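Local coordinates for leucine aminopeptidase (Parabacteroides distasonis, PDB 3TC8), which probably acts as a zinc-dependent exopeptidase of the M28 family, removing residues from the amino end of peptides, at residues E69-A74 with K79-N84; P39-T44 with E159-P164. All coordinates share one frame; numbering follows the deposited sequence. Where two conformers were deposited one is given.

Contact 1 of 2, residues E69-A74 with K79-N84; sequences EAILTA and KLEARN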
# COMPACT_ATOMS: atom_id res chain seq x y z
N GLU A 69 7.57 12.92 10.18
CA GLU A 69 6.45 13.83 10.27
C GLU A 69 6.71 15.06 9.42
O GLU A 69 7.79 15.62 9.49
CB GLU A 69 6.21 14.21 11.72
CG GLU A 69 5.81 13.00 12.54
CD GLU A 69 5.61 13.26 13.97
OE1 GLU A 69 6.62 13.41 14.68
OE2 GLU A 69 4.44 13.27 14.39
N ALA A 70 5.72 15.50 8.67
CA ALA A 70 5.86 16.66 7.82
C ALA A 70 4.49 17.28 7.62
O ALA A 70 3.49 16.57 7.55
CB ALA A 70 6.43 16.28 6.47
N ILE A 71 4.44 18.60 7.49
CA ILE A 71 3.22 19.28 7.12
C ILE A 71 3.14 19.35 5.60
O ILE A 71 4.00 19.99 4.96
CB ILE A 71 3.13 20.68 7.75
CG1 ILE A 71 3.46 20.61 9.24
CG2 ILE A 71 1.74 21.28 7.53
CD1 ILE A 71 2.41 19.80 9.98
N LEU A 72 2.14 18.69 5.04
CA LEU A 72 1.96 18.60 3.61
C LEU A 72 0.75 19.43 3.24
O LEU A 72 -0.05 19.74 4.11
CB LEU A 72 1.79 17.16 3.20
CG LEU A 72 2.94 16.25 3.64
CD1 LEU A 72 2.71 14.83 3.16
CD2 LEU A 72 4.35 16.78 3.20
N THR A 73 0.65 19.86 2.01
CA THR A 73 -0.43 20.76 1.59
C THR A 73 -1.35 20.06 0.60
O THR A 73 -0.90 19.64 -0.46
CB THR A 73 0.11 22.06 1.04
OG1 THR A 73 0.96 22.65 2.02
CG2 THR A 73 -1.03 23.00 0.62
N ALA A 74 -2.61 19.91 0.97
CA ALA A 74 -3.60 19.31 0.10
C ALA A 74 -4.03 20.26 -1.01
O ALA A 74 -3.73 21.48 -0.97
CB ALA A 74 -4.83 18.88 0.90
N LYS A 79 -3.48 22.13 5.47
CA LYS A 79 -2.21 21.68 5.94
C LYS A 79 -2.46 20.35 6.65
O LYS A 79 -3.21 20.27 7.65
CB LYS A 79 -1.64 22.73 6.88
CG LYS A 79 -1.32 24.08 6.16
CD LYS A 79 -0.28 23.94 5.10
CE LYS A 79 -0.11 25.24 4.33
NZ LYS A 79 0.95 25.11 3.30
N LEU A 80 -1.83 19.30 6.16
CA LEU A 80 -1.97 17.94 6.68
C LEU A 80 -0.80 17.60 7.55
O LEU A 80 0.36 17.70 7.13
CB LEU A 80 -2.05 16.95 5.53
CG LEU A 80 -3.13 17.20 4.49
CD1 LEU A 80 -3.08 16.11 3.40
CD2 LEU A 80 -4.52 17.33 5.12
N GLU A 81 -1.10 17.16 8.78
CA GLU A 81 -0.10 16.68 9.73
C GLU A 81 0.22 15.24 9.38
O GLU A 81 -0.39 14.29 9.91
CB GLU A 81 -0.70 16.79 11.14
CG GLU A 81 -1.08 18.23 11.45
CD GLU A 81 -1.70 18.45 12.81
OE1 GLU A 81 -2.55 17.58 13.22
OE2 GLU A 81 -1.38 19.54 13.42
N ALA A 82 1.09 15.05 8.40
CA ALA A 82 1.37 13.75 7.81
C ALA A 82 2.48 13.03 8.57
O ALA A 82 3.37 13.64 9.18
CB ALA A 82 1.75 13.92 6.35
N ARG A 83 2.43 11.70 8.49
CA ARG A 83 3.39 10.85 9.16
C ARG A 83 3.61 9.60 8.31
O ARG A 83 2.74 8.74 8.22
CB ARG A 83 2.89 10.48 10.56
CG ARG A 83 3.78 9.50 11.25
CD ARG A 83 3.58 9.34 12.72
NE ARG A 83 2.17 9.16 13.08
CZ ARG A 83 1.73 8.71 14.26
NH1 ARG A 83 2.55 8.07 15.06
NH2 ARG A 83 0.47 8.83 14.55
N ASN A 84 4.76 9.53 7.65
CA ASN A 84 5.19 8.29 7.00
C ASN A 84 5.87 7.42 8.04
O ASN A 84 6.62 7.91 8.87
CB ASN A 84 6.16 8.57 5.85
CG ASN A 84 5.58 9.41 4.74
OD1 ASN A 84 4.44 9.22 4.33
ND2 ASN A 84 6.41 10.30 4.18
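L72 and A82 press together on one face of an antiparallel beta hairpin: L72 CD1 lies 3.5 Å from A82 CB, closer than carbons usually pack, and a methyl as small as alanine's suits so tight a spot. The torsion that sets CG of L72 anti to its carbonyl carbon (chi1 -56°) carries the branch along the strand toward A82. L80 shares this face; its CD1 meets A74 CB at 4.1 Å. On the more polar other face, K79 and T73 extend alongside one another in the same sense, and K79 NZ donates to T73 OG1 over 2.8 Å; a bend at chi2 (-63°) swings the long lysine chain across to the threonine. In one of its two conformers I71 lies across the lysine chain, its CG2 against K79 CB at 3.7 Å, so the lysine's aliphatic part serves as an apolar surface. Between the two faces, A70 and A82, and L72 and L80, are hydrogen-bonded pairs, each with two backbone bonds; the straightest, L80 N to L72 O, is 176° at the hydrogen. E81, likewise in one conformer, reaches K48 of helix 45-60 in a salt bridge, and R83 NH1 forms a salt bridge with D52 and a hydrogen bond with Q67. Strand 64-73 forms one edge of the sheet, next to 79-89, and helix 177-184 packs against the face of A70 and L72 through L177 and F181.

Contact 2 of 2, residues P39-T44 with E159-P164; sequences PRVPNT and EDYGTP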
# COMPACT_ATOMS: atom_id res chain seq x y z
N PRO A 39 -12.09 6.25 10.23
CA PRO A 39 -11.30 6.61 9.02
C PRO A 39 -9.99 7.33 9.41
O PRO A 39 -10.00 8.27 10.20
CB PRO A 39 -12.28 7.52 8.26
CG PRO A 39 -13.63 6.93 8.59
CD PRO A 39 -13.52 6.61 10.07
N ARG A 40 -8.89 6.89 8.82
CA ARG A 40 -7.58 7.46 9.12
C ARG A 40 -7.34 8.71 8.25
O ARG A 40 -6.47 8.75 7.38
CB ARG A 40 -6.49 6.42 8.91
CG ARG A 40 -6.32 5.41 10.06
CD ARG A 40 -7.39 4.35 10.19
NE ARG A 40 -7.38 3.48 9.00
CZ ARG A 40 -8.47 3.06 8.36
NH1 ARG A 40 -9.70 3.34 8.76
NH2 ARG A 40 -8.33 2.33 7.26
N VAL A 41 -8.15 9.73 8.48
CA VAL A 41 -8.03 10.99 7.76
C VAL A 41 -6.96 11.83 8.40
O VAL A 41 -7.05 12.09 9.60
CB VAL A 41 -9.39 11.71 7.67
CG1 VAL A 41 -9.22 13.09 7.03
CG2 VAL A 41 -10.45 10.87 6.97
N PRO A 42 -5.98 12.33 7.67
CA PRO A 42 -4.99 13.19 8.27
C PRO A 42 -5.64 14.33 9.05
O PRO A 42 -6.61 14.91 8.60
CB PRO A 42 -4.15 13.66 7.08
CG PRO A 42 -4.28 12.55 6.09
CD PRO A 42 -5.69 12.01 6.26
N ASN A 43 -5.05 14.61 10.21
CA ASN A 43 -5.46 15.63 11.19
C ASN A 43 -6.49 15.14 12.16
O ASN A 43 -6.78 15.83 13.12
CB ASN A 43 -5.90 16.95 10.55
CG ASN A 43 -4.81 17.61 9.76
OD1 ASN A 43 -3.66 17.26 9.87
ND2 ASN A 43 -5.18 18.60 8.96
N THR A 44 -7.04 13.96 12.04
CA THR A 44 -8.03 13.43 12.97
C THR A 44 -7.41 12.60 14.07
O THR A 44 -6.30 12.06 13.96
CB THR A 44 -9.09 12.58 12.26
OG1 THR A 44 -8.50 11.35 11.76
CG2 THR A 44 -9.81 13.33 11.15
N GLU A 159 -1.91 9.71 0.81
CA GLU A 159 -1.98 9.27 -0.55
C GLU A 159 -3.31 9.62 -1.21
O GLU A 159 -3.34 9.82 -2.42
CB GLU A 159 -1.74 7.76 -0.64
CG GLU A 159 -1.81 7.17 -2.05
CD GLU A 159 -3.17 6.87 -2.62
OE1 GLU A 159 -4.10 6.64 -1.80
OE2 GLU A 159 -3.30 6.88 -3.90
N ASP A 160 -4.37 9.61 -0.40
CA ASP A 160 -5.74 9.54 -0.95
C ASP A 160 -6.56 10.80 -0.61
O ASP A 160 -7.78 10.71 -0.48
CB ASP A 160 -6.44 8.27 -0.47
CG ASP A 160 -7.27 7.62 -1.54
OD1 ASP A 160 -7.21 8.02 -2.71
OD2 ASP A 160 -7.96 6.68 -1.25
N TYR A 161 -5.88 11.94 -0.61
CA TYR A 161 -6.47 13.26 -0.33
C TYR A 161 -6.42 14.13 -1.59
O TYR A 161 -6.45 15.35 -1.51
CB TYR A 161 -5.74 13.92 0.87
CG TYR A 161 -6.58 14.77 1.81
CD1 TYR A 161 -7.17 15.98 1.42
CD2 TYR A 161 -6.71 14.40 3.15
CE1 TYR A 161 -7.86 16.73 2.35
CE2 TYR A 161 -7.37 15.18 4.08
CZ TYR A 161 -7.94 16.36 3.64
OH TYR A 161 -8.59 17.15 4.59
N GLY A 162 -6.40 13.52 -2.76
CA GLY A 162 -6.37 14.25 -4.02
C GLY A 162 -7.71 14.85 -4.37
O GLY A 162 -8.75 14.55 -3.76
N THR A 163 -7.69 15.72 -5.36
CA THR A 163 -8.86 16.48 -5.79
C THR A 163 -10.05 15.55 -5.98
O THR A 163 -9.97 14.59 -6.76
CB THR A 163 -8.59 17.19 -7.12
OG1 THR A 163 -7.41 17.99 -6.96
CG2 THR A 163 -9.78 18.05 -7.54
N PRO A 164 -11.21 15.85 -5.36
CA PRO A 164 -12.38 14.99 -5.55
C PRO A 164 -13.17 15.35 -6.81
O PRO A 164 -13.05 16.44 -7.38
CB PRO A 164 -13.19 15.24 -4.29
CG PRO A 164 -12.85 16.61 -3.91
CD PRO A 164 -11.42 16.82 -4.27
O HOH W 1 -8.39 16.62 7.37
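Y161 meets V41 and P42, the first two residues of a type II beta turn from V41 to T44, joining the loop before helix 45-60 to the zinc-site loop of this M28 peptidase fold. P42 suits the second turn position by its fixed phi (-51°), and N43 the third, where asparagine tolerates a positive phi (87°) well. The bond from CA to CB of Y161 heads toward the turn, and beyond CB the ring follows, its CD2 4.1 Å from P42 CD. The proline carbon sits at the ring edge, near its plane. One atom further, CE2 comes within 4.1 Å of V41 CG1, a methyl that approaches obliquely, set there anti to the backbone N (chi1 174°). At the tip, Y161 OH is hydrogen-bonded to a water 2.8 Å away in the ring plane, which donates to P42 O. Tyrosine suits the place: its ring packs on apolar carbons and its hydroxyl reaches the backbone through water. The neighbouring D160 binds the zinc ion with D127 and H281. T44, whose side chain also caps a backbone N of helix 45-60, closes the turn: its N and OG1 both donate to V41 O, OG1 at 2.7 Å on a carbonyl lone pair.

In the fold
Both contacts bear on strand 79-89. N43, in the turn of contact 2, binds the backbone of K79 and E81 in contact 1 through its side-chain amide, with OD1 accepting from E81 N and ND2 donating to K79 O; Y161 CE2 packs on L80 CD2. Contact 1 is a partly buried hairpin at the edge of the sheet, close in sequence and held by regular backbone hydrogen bonding, with mostly polar and charged side chains on the face of K79 and E81, some tied to helix 45-60. Contact 2 is smaller and buried, and brings together loops 115 residues apart through apolar contacts and one bridging water. L80 thus connects the hairpin to the loop bearing zinc ligand D160.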